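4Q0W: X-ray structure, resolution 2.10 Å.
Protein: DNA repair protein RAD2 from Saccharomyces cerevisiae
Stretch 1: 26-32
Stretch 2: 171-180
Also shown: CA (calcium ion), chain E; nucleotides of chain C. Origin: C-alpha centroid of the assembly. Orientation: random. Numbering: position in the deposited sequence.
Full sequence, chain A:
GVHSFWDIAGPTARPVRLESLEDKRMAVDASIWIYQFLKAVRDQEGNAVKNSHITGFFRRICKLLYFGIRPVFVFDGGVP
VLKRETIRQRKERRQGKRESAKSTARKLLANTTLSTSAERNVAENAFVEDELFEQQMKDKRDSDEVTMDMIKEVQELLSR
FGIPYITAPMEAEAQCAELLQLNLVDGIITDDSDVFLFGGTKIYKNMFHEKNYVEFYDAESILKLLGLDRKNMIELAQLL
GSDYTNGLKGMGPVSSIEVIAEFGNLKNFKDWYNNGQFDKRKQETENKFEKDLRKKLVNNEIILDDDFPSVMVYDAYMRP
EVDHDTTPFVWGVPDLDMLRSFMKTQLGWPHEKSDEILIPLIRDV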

# COMPACT_ATOMS: atom_id res chain seq x y z
N MET A 26 -13.02 36.11 -5.65
CA MET A 26 -12.61 34.80 -5.16
C MET A 26 -12.33 34.84 -3.66
O MET A 26 -11.51 35.63 -3.19
CB MET A 26 -11.34 34.33 -5.88
CG MET A 26 -11.52 34.00 -7.34
SD MET A 26 -12.35 32.41 -7.60
CE MET A 26 -11.47 31.87 -9.07
N ALA A 27 -13.02 34.00 -2.89
CA ALA A 27 -12.68 33.86 -1.48
C ALA A 27 -11.35 33.11 -1.40
O ALA A 27 -11.23 32.00 -1.94
CB ALA A 27 -13.76 33.10 -0.73
N VAL A 28 -10.35 33.70 -0.77
CA VAL A 28 -9.07 33.00 -0.64
C VAL A 28 -8.96 32.43 0.76
O VAL A 28 -8.98 33.18 1.75
CB VAL A 28 -7.87 33.92 -0.96
CG1 VAL A 28 -6.56 33.15 -0.83
CG2 VAL A 28 -8.03 34.50 -2.37
N ASP A 29 -8.86 31.11 0.85
CA ASP A 29 -8.69 30.44 2.14
C ASP A 29 -7.21 30.49 2.49
O ASP A 29 -6.42 29.69 1.99
CB ASP A 29 -9.23 28.99 2.07
CG ASP A 29 -8.81 28.14 3.27
OD1 ASP A 29 -8.35 28.70 4.29
OD2 ASP A 29 -8.95 26.90 3.19
N ALA A 30 -6.83 31.42 3.36
CA ALA A 30 -5.42 31.62 3.63
C ALA A 30 -5.05 31.10 5.01
O ALA A 30 -4.01 31.46 5.55
CB ALA A 30 -5.06 33.09 3.50
N SER A 31 -5.91 30.24 5.55
CA SER A 31 -5.81 29.75 6.93
C SER A 31 -4.50 29.04 7.30
O SER A 31 -4.06 29.10 8.45
CB SER A 31 -7.00 28.82 7.24
OG SER A 31 -7.00 27.68 6.39
N ILE A 32 -3.87 28.36 6.34
CA ILE A 32 -2.63 27.63 6.65
C ILE A 32 -1.40 28.13 5.88
O ILE A 32 -0.33 27.52 5.94
CB ILE A 32 -2.77 26.09 6.47
CG1 ILE A 32 -2.99 25.73 5.01
CG2 ILE A 32 -3.89 25.54 7.35
CD1 ILE A 32 -2.61 24.30 4.68
N GLU A 171 -13.78 28.12 11.36
CA GLU A 171 -12.99 27.63 10.23
C GLU A 171 -13.13 28.50 8.97
O GLU A 171 -14.23 28.88 8.58
CB GLU A 171 -13.32 26.17 9.91
CG GLU A 171 -12.59 25.20 10.83
CD GLU A 171 -13.23 23.83 10.85
OE1 GLU A 171 -14.43 23.75 11.19
OE2 GLU A 171 -12.54 22.84 10.52
N ALA A 172 -11.99 28.81 8.35
CA ALA A 172 -11.99 29.66 7.17
C ALA A 172 -12.78 29.05 6.00
O ALA A 172 -13.53 29.75 5.32
CB ALA A 172 -10.57 29.99 6.76
N GLU A 173 -12.61 27.74 5.77
CA GLU A 173 -13.27 27.07 4.65
C GLU A 173 -14.78 27.16 4.78
O GLU A 173 -15.48 27.32 3.78
CB GLU A 173 -12.89 25.58 4.56
CG GLU A 173 -11.44 25.28 4.79
CD GLU A 173 -11.18 24.87 6.22
OE1 GLU A 173 -10.75 25.73 7.02
OE2 GLU A 173 -11.43 23.69 6.55
N ALA A 174 -15.29 27.03 6.00
CA ALA A 174 -16.73 27.15 6.22
C ALA A 174 -17.19 28.55 5.85
O ALA A 174 -18.20 28.73 5.17
CB ALA A 174 -17.09 26.83 7.67
N GLN A 175 -16.44 29.55 6.30
CA GLN A 175 -16.79 30.93 5.99
C GLN A 175 -16.71 31.19 4.48
O GLN A 175 -17.56 31.90 3.93
CB GLN A 175 -15.88 31.90 6.74
CG GLN A 175 -16.23 33.38 6.49
CD GLN A 175 -17.52 33.78 7.19
OE1 GLN A 175 -17.65 33.63 8.41
NE2 GLN A 175 -18.49 34.27 6.42
N CYS A 176 -15.72 30.60 3.81
CA CYS A 176 -15.63 30.75 2.35
C CYS A 176 -16.89 30.23 1.66
O CYS A 176 -17.46 30.89 0.79
CB CYS A 176 -14.39 30.03 1.78
SG CYS A 176 -12.79 30.79 2.22
N ALA A 177 -17.34 29.04 2.07
CA ALA A 177 -18.56 28.45 1.49
C ALA A 177 -19.76 29.38 1.68
O ALA A 177 -20.61 29.51 0.79
CB ALA A 177 -18.83 27.07 2.11
N GLU A 178 -19.82 30.02 2.84
CA GLU A 178 -20.90 30.94 3.15
C GLU A 178 -20.84 32.18 2.24
O GLU A 178 -21.87 32.63 1.73
CB GLU A 178 -20.87 31.34 4.63
CG GLU A 178 -21.89 32.40 5.05
CD GLU A 178 -23.33 31.88 5.13
OE1 GLU A 178 -23.56 30.67 4.90
OE2 GLU A 178 -24.23 32.68 5.43
N LEU A 179 -19.63 32.71 2.03
CA LEU A 179 -19.47 33.85 1.13
C LEU A 179 -19.99 33.53 -0.26
O LEU A 179 -20.66 34.36 -0.90
CB LEU A 179 -18.00 34.27 1.04
CG LEU A 179 -17.32 34.78 2.31
CD1 LEU A 179 -15.96 35.40 1.95
CD2 LEU A 179 -18.20 35.78 3.07
N LEU A 180 -19.68 32.33 -0.75
CA LEU A 180 -20.14 31.93 -2.07
C LEU A 180 -21.67 31.80 -2.07
O LEU A 180 -22.33 32.33 -2.96
CB LEU A 180 -19.48 30.62 -2.51
CG LEU A 180 -19.86 30.10 -3.90
CD1 LEU A 180 -19.49 31.10 -5.02
CD2 LEU A 180 -19.21 28.75 -4.17
CA CA E . -10.54 21.99 7.67
P DT C 3 -0.57 20.79 11.95
O5' DT C 3 -0.20 21.85 10.81
C5' DT C 3 -1.11 22.90 10.46
C4' DT C 3 -1.42 22.87 8.98
O4' DT C 3 -0.23 23.14 8.21
C3' DT C 3 -1.90 21.51 8.49
O3' DT C 3 -3.32 21.56 8.40
C2' DT C 3 -1.26 21.30 7.12
C1' DT C 3 -0.31 22.48 6.96
N1 DT C 3 1.07 22.08 6.60
C2 DT C 3 1.50 22.23 5.30
O2 DT C 3 0.80 22.67 4.41
N3 DT C 3 2.81 21.86 5.09
C4 DT C 3 3.68 21.35 6.03
O4 DT C 3 4.83 21.03 5.75
C5 DT C 3 3.15 21.21 7.37
C7 DT C 3 4.01 20.67 8.47
C6 DT C 3 1.89 21.58 7.59
O HOH W 1 -8.42 20.74 7.59
O HOH W 2 -8.41 22.99 7.93

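The contact is a close packing of a strand against an antiparallel helix, held by van der Waals contact, mostly between small side chains, with no hydrogen bond crossing from one stretch to the other. The axes of strand 26-29 and helix 172-180 run at 176° and approach to 8.5 Å, and together the stretches bury 270 Å². Alternation along the strand selects the residues that take part: A27 and D29 point toward the helix, whereas V28 between them points away. On the helix, A172, C176 and L179 recur at intervals of four and three residues, which places them on one face.

A27 and C176 form the apolar center, with CA atoms 5.7 Å apart. The methyl of A27 is short enough to allow this approach; its CB lies 3.9 Å from SG of C176 and 4.2 Å from CD1 of L179. C176, in the m rotamer, also brings SG to 4.0 Å from CB of D29, so its sulfur packs beside two successive inward-facing strand residues.

At the helix's N-terminal end the packing becomes more polar. The single methyl carbon of A172 leaves room for D29 and S31: its CB is 3.6 Å from D29 OD1 and 3.8 Å from S31 CB. D29 OD1 accepts hydrogen bonds from S31 N (3.1 Å) and S31 OG (2.7 Å), tying the end of the strand to the following turn, while D29 OD2 is hydrogen-bonded elsewhere in the structure. The buried carboxylate is thus well supplied with polar partners.

E173 leaves the helix sideways, but its side chain bends nearer, bringing CG to 3.4 Å from D29 OD2. The two acids do not pair: D29 OD2 and E173 OE1 are like charges 4.4 Å apart. E173 OE2 instead binds the calcium ion at 2.2 Å, which compensates the charge of E173.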